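Local atomic coordinates of ricin B-related lectin (Polyporus squamosus, PDB entry 3PHZ), a protein that binds sialylated, galactose-containing glycans through a ricin-type beta-trefoil domain and carries calcium-binding sites in its C-terminal part. Residues N30-V35 / I85-T90; H6-I11 / N46-I51; Y60-A65 / W97-I102; W106-K111 / Q142-Q147. All coordinates share one frame; numbering follows the deposited sequence.

How the contacts relate
From the N terminus, contact 2 comes first: strand 7-13 pairs with strand 49-53 and closes a loop holding the small hairpin 19-23/35-39. Contact 1 starts inside that loop and ends inside the loop closed by contact 3, where strand 59-64 meets strand 97-101, so it crosses both. Contact 4 follows in series, joining strand 106-110 to strand 144-152. The six strands of contacts 2, 3 and 4 run next to one another round the beta-trefoil barrel, linked by backbone pairs such as L50 with R63, S100 with K107 and Y10 with Q147. Contact 1 lies away from them at the glycan site, touching contact 2 through V35 and W49.

Contact 1: residues N30-V35 / I85-T90; sequences NKSPDV and IGYRPT. With SIA (N-acetyl-alpha-neuraminic acid), chain E; GAL (beta-D-galactopyranose), chain C.
A chi1 of -62° sets S32 OG beside its own backbone N, while Y87 swings its CG away from the backbone N (chi1 -161°), and the hydroxyl arrives at the edge of the tyrosine ring, with OG in the ring plane and 3.3 Å from CD1. From there S32 OG donates a short hydrogen bond to carboxylate oxygen O1A of the sialic acid (2.6 Å). The backbone N of S32 turns to the same sugar, bonds its O8 at 3.3 Å and makes a weak hydrogen bond to O1A, which S32 therefore holds through both OG and N. Two residues earlier, N30 O accepts the N-H of acetamido N5 of the sialic acid at 2.9 Å. This is the sugar site of a ricin-type beta-trefoil lectin, in which an aromatic ring forms a floor for galactose: GAL C4 sits 3.6 Å above the Y87 plane, over the ring centre. The polar groups of that galactose are held by D72, G75, H76 and N94. I85 fills the angle between the two sugars and the loop; its CD1 lies 3.7 Å from GAL C6 and equally far from S32 CB. G86 N bonds P33 O at 2.9 Å, nearly straight at 164°, joining loop 30-35 to the end of strand 82-87. Within the loop, K31 NZ and D34 OD2 form a salt bridge.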
# COMPACT_ATOMS: atom_id res chain seq x y z
N ASN A 30 -23.73 20.76 29.90
CA ASN A 30 -23.46 19.32 29.81
C ASN A 30 -22.10 18.91 30.45
O ASN A 30 -21.50 19.70 31.21
CB ASN A 30 -23.62 18.79 28.35
CG ASN A 30 -22.51 19.32 27.38
OD1 ASN A 30 -21.70 20.20 27.74
ND2 ASN A 30 -22.48 18.75 26.15
N LYS A 31 -21.63 17.70 30.14
CA LYS A 31 -20.48 17.13 30.82
C LYS A 31 -19.63 16.25 29.92
O LYS A 31 -20.10 15.73 28.89
CB LYS A 31 -20.92 16.32 32.06
CG LYS A 31 -22.19 15.52 31.88
CD LYS A 31 -22.35 14.48 32.96
CE LYS A 31 -22.23 13.08 32.32
NZ LYS A 31 -21.37 12.14 33.11
N SER A 32 -18.38 16.07 30.32
CA SER A 32 -17.42 15.28 29.54
C SER A 32 -17.65 13.79 29.76
O SER A 32 -18.20 13.40 30.78
CB SER A 32 -16.02 15.68 29.95
OG SER A 32 -15.82 17.04 29.64
N PRO A 33 -17.18 12.94 28.82
CA PRO A 33 -17.31 11.46 29.06
C PRO A 33 -16.45 11.02 30.23
O PRO A 33 -15.33 11.51 30.39
CB PRO A 33 -16.77 10.83 27.76
CG PRO A 33 -15.91 11.90 27.10
CD PRO A 33 -16.47 13.27 27.57
N ASP A 34 -16.95 10.11 31.06
CA ASP A 34 -16.15 9.60 32.18
C ASP A 34 -15.23 8.50 31.74
O ASP A 34 -15.55 7.74 30.81
CB ASP A 34 -17.05 9.01 33.24
CG ASP A 34 -17.90 10.05 33.92
OD1 ASP A 34 -17.42 11.18 34.16
OD2 ASP A 34 -19.07 9.72 34.17
N VAL A 35 -14.08 8.40 32.41
CA VAL A 35 -13.32 7.15 32.38
C VAL A 35 -14.17 6.14 33.18
O VAL A 35 -14.68 6.46 34.29
CB VAL A 35 -11.95 7.37 33.02
CG1 VAL A 35 -11.12 6.05 33.20
CG2 VAL A 35 -11.14 8.46 32.16
N ILE A 85 -12.33 12.08 33.90
CA ILE A 85 -12.99 12.23 32.62
C ILE A 85 -11.97 12.18 31.44
O ILE A 85 -10.76 12.22 31.67
CB ILE A 85 -13.80 13.61 32.60
CG1 ILE A 85 -12.82 14.78 32.78
CG2 ILE A 85 -14.81 13.61 33.77
CD1 ILE A 85 -13.41 16.21 32.56
N GLY A 86 -12.49 12.15 30.20
CA GLY A 86 -11.67 12.33 29.01
C GLY A 86 -11.88 13.78 28.56
O GLY A 86 -13.02 14.18 28.28
N TYR A 87 -10.82 14.56 28.48
CA TYR A 87 -10.98 15.98 28.11
C TYR A 87 -9.98 16.44 27.03
O TYR A 87 -8.87 15.91 26.91
CB TYR A 87 -10.85 16.81 29.39
CG TYR A 87 -11.43 18.23 29.34
CD1 TYR A 87 -12.82 18.44 29.34
CD2 TYR A 87 -10.60 19.33 29.23
CE1 TYR A 87 -13.36 19.73 29.30
CE2 TYR A 87 -11.12 20.64 29.18
CZ TYR A 87 -12.49 20.82 29.20
OH TYR A 87 -13.01 22.13 29.16
N ARG A 88 -10.33 17.48 26.27
CA ARG A 88 -9.41 17.97 25.26
C ARG A 88 -8.08 18.41 25.91
O ARG A 88 -8.09 18.81 27.11
CB ARG A 88 -10.10 19.13 24.51
CG ARG A 88 -10.46 20.27 25.40
CD ARG A 88 -10.94 21.43 24.54
NE ARG A 88 -10.98 22.64 25.34
CZ ARG A 88 -12.03 23.03 26.06
NH1 ARG A 88 -13.15 22.29 26.09
NH2 ARG A 88 -11.95 24.15 26.76
N PRO A 89 -6.94 18.36 25.17
CA PRO A 89 -5.63 18.72 25.82
C PRO A 89 -5.59 20.18 26.31
O PRO A 89 -5.95 21.05 25.55
CB PRO A 89 -4.57 18.48 24.72
CG PRO A 89 -5.37 18.45 23.41
CD PRO A 89 -6.78 17.98 23.75
N THR A 90 -5.22 20.41 27.57
CA THR A 90 -5.08 21.77 28.09
C THR A 90 -3.64 22.11 28.51
O THR A 90 -3.33 23.28 28.80
CB THR A 90 -5.94 21.97 29.34
OG1 THR A 90 -5.47 21.08 30.39
CG2 THR A 90 -7.42 21.76 29.00
C1 SIA E . -16.93 19.67 31.51
C2 SIA E . -17.09 20.49 32.80
C3 SIA E . -18.18 21.58 32.66
C4 SIA E . -19.52 21.33 33.38
C5 SIA E . -19.65 20.10 34.30
C6 SIA E . -18.54 19.03 34.07
C7 SIA E . -18.50 17.93 35.15
C8 SIA E . -17.44 16.84 34.84
C9 SIA E . -17.53 15.63 35.78
C10 SIA E . -21.93 19.49 35.06
C11 SIA E . -23.35 18.99 34.71
N5 SIA E . -21.02 19.62 34.09
O1A SIA E . -16.78 18.43 31.58
O1B SIA E . -16.91 20.25 30.39
O4 SIA E . -19.84 22.49 34.17
O6 SIA E . -17.23 19.64 33.97
O7 SIA E . -18.18 18.54 36.41
O8 SIA E . -17.49 16.37 33.47
O9 SIA E . -18.74 14.89 35.56
O10 SIA E . -21.64 19.73 36.23
C1 GAL C . -12.04 22.66 33.91
C2 GAL C . -10.65 22.04 33.71
C3 GAL C . -10.56 20.93 32.63
C4 GAL C . -11.65 19.90 32.87
C5 GAL C . -12.98 20.65 32.99
C6 GAL C . -14.15 19.78 33.30
O2 GAL C . -9.70 23.03 33.40
O3 GAL C . -9.26 20.34 32.69
O4 GAL C . -11.46 19.17 34.07
O5 GAL C . -12.92 21.58 34.06
O6 GAL C . -15.25 20.69 33.17

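Contact 2: residues H6-I11 / N46-I51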
# COMPACT_ATOMS: atom_id res chain seq x y z
N HIS A 6 6.83 5.57 28.21
CA HIS A 6 6.24 5.81 26.88
C HIS A 6 5.69 4.52 26.23
O HIS A 6 6.44 3.58 25.97
CB HIS A 6 7.33 6.39 25.92
CG HIS A 6 6.77 6.95 24.66
ND1 HIS A 6 7.47 6.96 23.48
CD2 HIS A 6 5.55 7.48 24.38
CE1 HIS A 6 6.72 7.50 22.53
NE2 HIS A 6 5.56 7.84 23.06
N GLY A 7 4.39 4.49 25.92
CA GLY A 7 3.86 3.21 25.42
C GLY A 7 2.34 3.25 25.39
O GLY A 7 1.76 4.22 25.75
N ILE A 8 1.73 2.20 24.89
CA ILE A 8 0.26 2.13 24.84
C ILE A 8 -0.07 0.93 25.70
O ILE A 8 0.61 -0.12 25.63
CB ILE A 8 -0.22 1.85 23.35
CG1 ILE A 8 0.11 3.05 22.45
CG2 ILE A 8 -1.77 1.55 23.40
CD1 ILE A 8 -0.06 2.83 20.92
N TYR A 9 -1.13 1.03 26.53
CA TYR A 9 -1.31 0.03 27.57
C TYR A 9 -2.82 -0.24 27.77
O TYR A 9 -3.64 0.68 27.57
CB TYR A 9 -0.86 0.60 28.91
CG TYR A 9 0.62 0.81 29.01
CD1 TYR A 9 1.45 -0.22 29.49
CD2 TYR A 9 1.19 2.03 28.61
CE1 TYR A 9 2.82 -0.04 29.57
CE2 TYR A 9 2.58 2.20 28.71
CZ TYR A 9 3.36 1.20 29.21
OH TYR A 9 4.75 1.39 29.29
N TYR A 10 -3.13 -1.45 28.24
CA TYR A 10 -4.31 -1.64 29.06
C TYR A 10 -4.01 -1.21 30.50
O TYR A 10 -2.92 -1.47 31.04
CB TYR A 10 -4.80 -3.08 29.12
CG TYR A 10 -5.21 -3.66 27.81
CD1 TYR A 10 -6.11 -3.00 26.96
CD2 TYR A 10 -4.82 -4.96 27.49
CE1 TYR A 10 -6.54 -3.63 25.74
CE2 TYR A 10 -5.19 -5.57 26.29
CZ TYR A 10 -6.08 -4.91 25.44
OH TYR A 10 -6.49 -5.60 24.30
N ILE A 11 -4.98 -0.53 31.12
CA ILE A 11 -4.84 -0.20 32.54
C ILE A 11 -5.92 -0.96 33.29
O ILE A 11 -7.11 -0.64 33.18
CB ILE A 11 -4.96 1.30 32.79
CG1 ILE A 11 -4.01 2.09 31.84
CG2 ILE A 11 -4.80 1.61 34.29
CD1 ILE A 11 -4.16 3.66 32.00
N ASN A 46 -11.47 1.88 22.65
CA ASN A 46 -11.36 2.96 23.65
C ASN A 46 -10.85 2.45 25.02
O ASN A 46 -10.83 3.22 25.96
CB ASN A 46 -12.67 3.78 23.77
CG ASN A 46 -13.85 2.95 24.21
OD1 ASN A 46 -13.74 1.76 24.49
ND2 ASN A 46 -15.04 3.58 24.23
N ASN A 47 -10.41 1.19 25.08
CA ASN A 47 -9.65 0.68 26.25
C ASN A 47 -8.13 0.85 26.11
O ASN A 47 -7.40 0.38 26.98
CB ASN A 47 -9.97 -0.79 26.59
CG ASN A 47 -9.52 -1.77 25.51
OD1 ASN A 47 -8.70 -1.43 24.63
ND2 ASN A 47 -10.00 -3.03 25.60
N LEU A 48 -7.68 1.48 25.01
CA LEU A 48 -6.23 1.63 24.73
C LEU A 48 -5.72 3.02 25.20
O LEU A 48 -6.25 4.06 24.79
CB LEU A 48 -5.95 1.44 23.22
CG LEU A 48 -6.32 0.07 22.70
CD1 LEU A 48 -6.24 0.18 21.11
CD2 LEU A 48 -5.33 -0.97 23.21
N TRP A 49 -4.69 3.00 26.05
CA TRP A 49 -4.19 4.27 26.60
C TRP A 49 -2.75 4.54 26.15
O TRP A 49 -1.90 3.75 26.45
CB TRP A 49 -4.23 4.23 28.14
CG TRP A 49 -5.71 4.08 28.56
CD1 TRP A 49 -6.34 2.88 28.88
CD2 TRP A 49 -6.70 5.13 28.68
NE1 TRP A 49 -7.70 3.15 29.22
CE2 TRP A 49 -7.92 4.51 29.12
CE3 TRP A 49 -6.68 6.53 28.46
CZ2 TRP A 49 -9.11 5.26 29.34
CZ3 TRP A 49 -7.87 7.26 28.69
CH2 TRP A 49 -9.06 6.63 29.15
N LEU A 50 -2.54 5.68 25.53
CA LEU A 50 -1.23 6.16 25.05
C LEU A 50 -0.66 7.05 26.10
O LEU A 50 -1.18 8.12 26.36
CB LEU A 50 -1.44 6.95 23.73
CG LEU A 50 -0.13 7.66 23.18
CD1 LEU A 50 1.00 6.70 22.87
CD2 LEU A 50 -0.60 8.37 21.90
N ILE A 51 0.44 6.61 26.70
CA ILE A 51 0.96 7.26 27.91
C ILE A 51 2.30 7.85 27.46
O ILE A 51 3.14 7.13 26.93
CB ILE A 51 1.14 6.22 29.03
CG1 ILE A 51 -0.27 5.61 29.34
CG2 ILE A 51 1.73 6.92 30.31
CD1 ILE A 51 -0.28 4.67 30.54
O HOH W 1 -7.45 -0.36 29.57
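I51 O accepts the G7 amide at 3.1 Å, in the carbonyl plane, and H6 adds a CA-H...O contact and the edge of its ring. I51 N donates in return to G7 O. At the next hydrogen-bonded pair, W49 O takes the Y9 amide at 2.8 Å, the donor tilted from the carbonyl plane, while I8 CA makes a C-H...O contact with the same oxygen and Y9 O accepts W49 N. These antiparallel hydrogen-bonded pairs, G7 with I51 and Y9 with W49, flank the non-hydrogen-bonded pair I8-L50 and join two barrel strands of the beta-trefoil, whose axes here lie 134° apart. Beyond Y9 the strands diverge, and a water accepts from I11 N and donates to N47 O. On the face of Y9, W49 and I51, I11, CG1 turned opposite its carbonyl carbon (chi1 -51°), makes a CH-pi contact, CD1 4.1 Å from the centroid of the W49 five-membered ring. I51 CD1 rests against Y9 CD2 at 3.6 Å. The indole NE1 is held by L21 O. Y10 reaches N47 through CE1, 3.3 Å from OD1, ring and amide planes 78° apart; D43 receives both Y10 OH and N47 ND2.

Contact 3: residues Y60-A65 / W97-I102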
# COMPACT_ATOMS: atom_id res chain seq x y z
N TYR A 60 3.42 11.79 33.33
CA TYR A 60 2.95 11.40 31.99
C TYR A 60 1.61 12.01 31.72
O TYR A 60 0.85 12.25 32.67
CB TYR A 60 2.74 9.89 31.96
CG TYR A 60 3.99 9.12 32.18
CD1 TYR A 60 4.81 8.80 31.10
CD2 TYR A 60 4.40 8.74 33.46
CE1 TYR A 60 6.00 8.04 31.28
CE2 TYR A 60 5.58 8.04 33.67
CZ TYR A 60 6.37 7.71 32.58
OH TYR A 60 7.52 6.98 32.80
N THR A 61 1.29 12.25 30.46
CA THR A 61 -0.11 12.35 30.06
C THR A 61 -0.64 10.92 29.68
O THR A 61 0.15 10.02 29.38
CB THR A 61 -0.31 13.28 28.84
OG1 THR A 61 0.59 12.93 27.79
CG2 THR A 61 -0.17 14.78 29.23
N VAL A 62 -1.97 10.74 29.83
CA VAL A 62 -2.59 9.42 29.61
C VAL A 62 -3.75 9.71 28.67
O VAL A 62 -4.79 10.28 29.06
CB VAL A 62 -3.00 8.77 30.97
CG1 VAL A 62 -3.77 7.39 30.70
CG2 VAL A 62 -1.80 8.55 31.90
N ARG A 63 -3.56 9.41 27.37
CA ARG A 63 -4.47 9.83 26.36
C ARG A 63 -5.24 8.61 25.83
O ARG A 63 -4.67 7.53 25.63
CB ARG A 63 -3.64 10.45 25.18
CG ARG A 63 -4.45 11.05 24.10
CD ARG A 63 -3.53 11.75 23.03
NE ARG A 63 -4.40 12.55 22.20
CZ ARG A 63 -4.04 13.20 21.10
NH1 ARG A 63 -2.77 13.12 20.65
NH2 ARG A 63 -4.93 13.97 20.49
N ASN A 64 -6.51 8.81 25.55
CA ASN A 64 -7.28 7.73 24.97
C ASN A 64 -6.92 7.69 23.48
O ASN A 64 -7.13 8.67 22.77
CB ASN A 64 -8.78 8.04 25.14
CG ASN A 64 -9.65 6.79 24.87
OD1 ASN A 64 -10.19 6.65 23.76
ND2 ASN A 64 -9.61 5.79 25.81
N ALA A 65 -6.39 6.55 22.99
CA ALA A 65 -5.84 6.50 21.63
C ALA A 65 -7.00 6.67 20.64
O ALA A 65 -6.89 7.30 19.60
CB ALA A 65 -5.09 5.15 21.39
N TRP A 97 0.01 12.89 35.25
CA TRP A 97 -0.15 11.77 36.19
C TRP A 97 1.20 11.18 36.54
O TRP A 97 2.04 10.87 35.66
CB TRP A 97 -1.10 10.70 35.58
CG TRP A 97 -2.38 11.24 35.26
CD1 TRP A 97 -2.77 11.71 34.03
CD2 TRP A 97 -3.51 11.43 36.14
NE1 TRP A 97 -4.05 12.16 34.07
CE2 TRP A 97 -4.55 12.01 35.34
CE3 TRP A 97 -3.77 11.19 37.53
CZ2 TRP A 97 -5.83 12.35 35.87
CZ3 TRP A 97 -5.07 11.53 38.05
CH2 TRP A 97 -6.06 12.11 37.23
N ILE A 98 1.44 11.05 37.85
CA ILE A 98 2.62 10.35 38.34
C ILE A 98 2.30 8.85 38.44
O ILE A 98 1.44 8.42 39.24
CB ILE A 98 3.09 10.94 39.70
CG1 ILE A 98 3.34 12.46 39.51
CG2 ILE A 98 4.32 10.18 40.21
CD1 ILE A 98 3.57 13.27 40.83
N ILE A 99 3.04 8.07 37.68
CA ILE A 99 2.78 6.64 37.63
C ILE A 99 3.99 5.96 38.22
O ILE A 99 5.07 6.01 37.65
CB ILE A 99 2.52 6.14 36.18
CG1 ILE A 99 1.28 6.86 35.62
CG2 ILE A 99 2.37 4.56 36.19
CD1 ILE A 99 1.04 6.63 34.06
N SER A 100 3.81 5.36 39.39
CA SER A 100 4.99 4.87 40.13
C SER A 100 4.60 3.66 40.94
O SER A 100 3.43 3.45 41.17
CB SER A 100 5.54 5.96 41.05
OG SER A 100 4.54 6.33 41.97
N GLN A 101 5.59 2.87 41.35
CA GLN A 101 5.34 1.73 42.21
C GLN A 101 6.16 1.87 43.51
O GLN A 101 7.16 2.58 43.53
CB GLN A 101 5.64 0.41 41.48
CG GLN A 101 7.06 0.24 40.88
CD GLN A 101 8.09 -0.09 41.92
OE1 GLN A 101 7.91 -1.00 42.75
NE2 GLN A 101 9.19 0.67 41.92
N ILE A 102 5.73 1.22 44.58
CA ILE A 102 6.53 1.24 45.84
C ILE A 102 6.77 -0.18 46.40
O ILE A 102 6.70 -0.36 47.65
CB ILE A 102 5.90 2.15 46.99
CG1 ILE A 102 5.40 3.51 46.46
CG2 ILE A 102 6.91 2.37 48.17
CD1 ILE A 102 4.87 4.45 47.53
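W97 meets Y60 and V62 where two barrel strands of the beta-trefoil touch at their starting ends, their axes crossing at 99°. Its side chain leaves the backbone with CB 3.8 Å from Y60 O. A chi1 of -58° sends CG to the side opposite the carbonyl carbon, and the indole turns its edge to that same Y60 O. At CD1 the ring meets a side chain of strand 59-64: V62 CG2 approaches it obliquely to 3.9 Å, the two side chains at about a right angle. The next atom, NE1, passes beyond this pair and donates to M71 O, which anchors the indole to strand 70-73. The W97 side chain also touches L73 and S110, and it comes within about 6 Å of the side chains of D72 and N94, two galactose-binding residues, consistent with this part of the barrel lying behind the sugar site. Y60 and W97 form a single antiparallel hydrogen-bonded pair. W97 N gives to Y60 O at 2.8 Å, in the carbonyl plane, whereas Y60 N reaches W97 O at 2.9 Å from a position tilted 26° out of it. After this pair the strands splay apart, and side chains bridge the widening angle. I99 reaches across with its delta methyl group, while the Y60 ring meets F3 edge to face. I99 CD1 thus stands 4.0 Å from Y60 CD2 and 4.1 Å from V62 CG2.

Contact 4: residues W106-K111 / Q142-Q147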
# COMPACT_ATOMS: atom_id res chain seq x y z
N TRP A 106 1.52 -0.51 41.59
CA TRP A 106 1.41 0.73 40.78
C TRP A 106 0.21 1.59 41.09
O TRP A 106 -0.90 1.11 41.20
CB TRP A 106 1.40 0.45 39.26
CG TRP A 106 2.67 -0.17 38.83
CD1 TRP A 106 2.99 -1.50 38.87
CD2 TRP A 106 3.83 0.52 38.35
NE1 TRP A 106 4.28 -1.68 38.43
CE2 TRP A 106 4.81 -0.46 38.10
CE3 TRP A 106 4.10 1.86 38.07
CZ2 TRP A 106 6.07 -0.13 37.58
CZ3 TRP A 106 5.36 2.20 37.58
CH2 TRP A 106 6.33 1.20 37.35
N LYS A 107 0.46 2.88 41.24
CA LYS A 107 -0.59 3.88 41.50
C LYS A 107 -0.55 4.96 40.45
O LYS A 107 0.43 5.08 39.75
CB LYS A 107 -0.42 4.48 42.91
CG LYS A 107 -0.62 3.42 43.97
CD LYS A 107 -0.73 4.03 45.38
CE LYS A 107 -2.14 4.55 45.58
NZ LYS A 107 -2.28 5.02 47.00
N ILE A 108 -1.68 5.65 40.27
CA ILE A 108 -1.75 6.75 39.32
C ILE A 108 -2.17 7.99 40.07
O ILE A 108 -3.35 8.12 40.45
CB ILE A 108 -2.75 6.42 38.19
CG1 ILE A 108 -2.42 5.06 37.55
CG2 ILE A 108 -2.67 7.52 37.09
CD1 ILE A 108 -3.46 4.64 36.54
N LYS A 109 -1.23 8.95 40.26
CA LYS A 109 -1.50 10.07 41.16
C LYS A 109 -1.54 11.38 40.37
O LYS A 109 -0.67 11.59 39.50
CB LYS A 109 -0.36 10.15 42.19
CG LYS A 109 -0.56 11.28 43.22
CD LYS A 109 0.56 11.25 44.29
CE LYS A 109 1.85 11.96 43.80
NZ LYS A 109 2.84 11.94 44.92
N SER A 110 -2.53 12.22 40.64
CA SER A 110 -2.63 13.53 39.99
C SER A 110 -1.41 14.38 40.35
O SER A 110 -1.08 14.55 41.52
CB SER A 110 -3.88 14.25 40.40
OG SER A 110 -3.92 15.52 39.72
N LYS A 111 -0.75 14.91 39.31
CA LYS A 111 0.42 15.79 39.49
C LYS A 111 -0.08 17.01 40.26
O LYS A 111 0.64 17.51 41.13
CB LYS A 111 1.02 16.20 38.12
CG LYS A 111 2.24 17.17 38.22
CD LYS A 111 3.43 16.48 38.83
CE LYS A 111 4.67 17.41 38.99
NZ LYS A 111 5.42 17.23 37.76
N GLN A 142 -6.90 1.54 44.67
CA GLN A 142 -6.01 2.54 43.96
C GLN A 142 -4.83 1.88 43.26
O GLN A 142 -3.95 2.56 42.75
CB GLN A 142 -5.52 3.61 44.93
CG GLN A 142 -6.69 4.31 45.62
CD GLN A 142 -6.25 5.43 46.54
OE1 GLN A 142 -5.20 5.36 47.18
NE2 GLN A 142 -7.07 6.45 46.62
N ASN A 143 -4.84 0.55 43.20
CA ASN A 143 -3.73 -0.19 42.56
C ASN A 143 -4.18 -0.68 41.19
O ASN A 143 -5.34 -1.12 40.99
CB ASN A 143 -3.32 -1.39 43.42
CG ASN A 143 -2.82 -0.95 44.77
OD1 ASN A 143 -2.60 0.28 45.00
ND2 ASN A 143 -2.66 -1.91 45.68
N TRP A 144 -3.26 -0.56 40.24
CA TRP A 144 -3.52 -0.76 38.80
C TRP A 144 -2.39 -1.56 38.22
O TRP A 144 -1.25 -1.45 38.71
CB TRP A 144 -3.57 0.61 38.08
CG TRP A 144 -4.72 1.46 38.66
CD1 TRP A 144 -4.62 2.38 39.67
CD2 TRP A 144 -6.13 1.35 38.36
NE1 TRP A 144 -5.85 2.91 39.99
CE2 TRP A 144 -6.80 2.27 39.24
CE3 TRP A 144 -6.88 0.58 37.44
CZ2 TRP A 144 -8.20 2.47 39.21
CZ3 TRP A 144 -8.35 0.80 37.41
CH2 TRP A 144 -8.95 1.71 38.31
N THR A 145 -2.66 -2.32 37.16
CA THR A 145 -1.63 -3.08 36.48
C THR A 145 -1.64 -2.58 35.04
O THR A 145 -2.70 -2.19 34.51
CB THR A 145 -1.88 -4.63 36.53
OG1 THR A 145 -3.09 -4.96 35.86
CG2 THR A 145 -2.04 -5.11 37.99
N PHE A 146 -0.49 -2.63 34.40
CA PHE A 146 -0.36 -1.99 33.07
C PHE A 146 0.18 -3.08 32.18
O PHE A 146 1.27 -3.58 32.45
CB PHE A 146 0.68 -0.86 33.11
CG PHE A 146 0.23 0.40 33.74
CD1 PHE A 146 -0.24 1.47 32.97
CD2 PHE A 146 0.24 0.54 35.14
CE1 PHE A 146 -0.68 2.67 33.60
CE2 PHE A 146 -0.23 1.73 35.75
CZ PHE A 146 -0.67 2.78 35.00
N GLN A 147 -0.58 -3.42 31.14
CA GLN A 147 -0.14 -4.38 30.13
C GLN A 147 0.32 -3.58 28.92
O GLN A 147 -0.47 -2.92 28.29
CB GLN A 147 -1.24 -5.40 29.73
CG GLN A 147 -0.68 -6.44 28.70
CD GLN A 147 -1.71 -7.41 28.12
OE1 GLN A 147 -2.79 -7.58 28.68
NE2 GLN A 147 -1.37 -8.06 27.02
O HOH W 2 -0.23 -2.73 40.90
O HOH W 3 -4.03 5.09 41.90
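Strand 106-110 meets the start of strand 144-152 at one corner of the beta-trefoil barrel, the axes of 106-110 and 144-147 lying 99° apart. One direct backbone hydrogen bond crosses: W144 N donates to W106 O at 3.0 Å, and N143 CA approaches the same oxygen in a C-H...O contact. Water bridges the neighbouring positions. One water accepts from W106 N at 2.9 Å and donates to W144 O; a second accepts from I108 N, lies 2.7 Å from Q142 O and sits in the plane of the W144 indole, at its edge. Inside the barrel, I108 extends CD1 over a face of W144, 4.3 Å from the centroid of the five-membered ring, an arrangement like that of I11 on W49. The same methyl group touches F146 CZ at 3.7 Å, and W106 CB sits at the edge of the phenylalanine ring, 4.1 Å from CE2. The indole NE1 of W144 is fixed by V117 O on strand 116-120. Outside, K107 bends at chi3 (81°), bringing NZ to Q142 OE1; K107 also makes a cation-pi contact with F116. Q142 OE1 accepts from I136 N; K107 NZ gives it a second bond at 2.9 Å, the donor tilted 29° from the amide carbonyl plane.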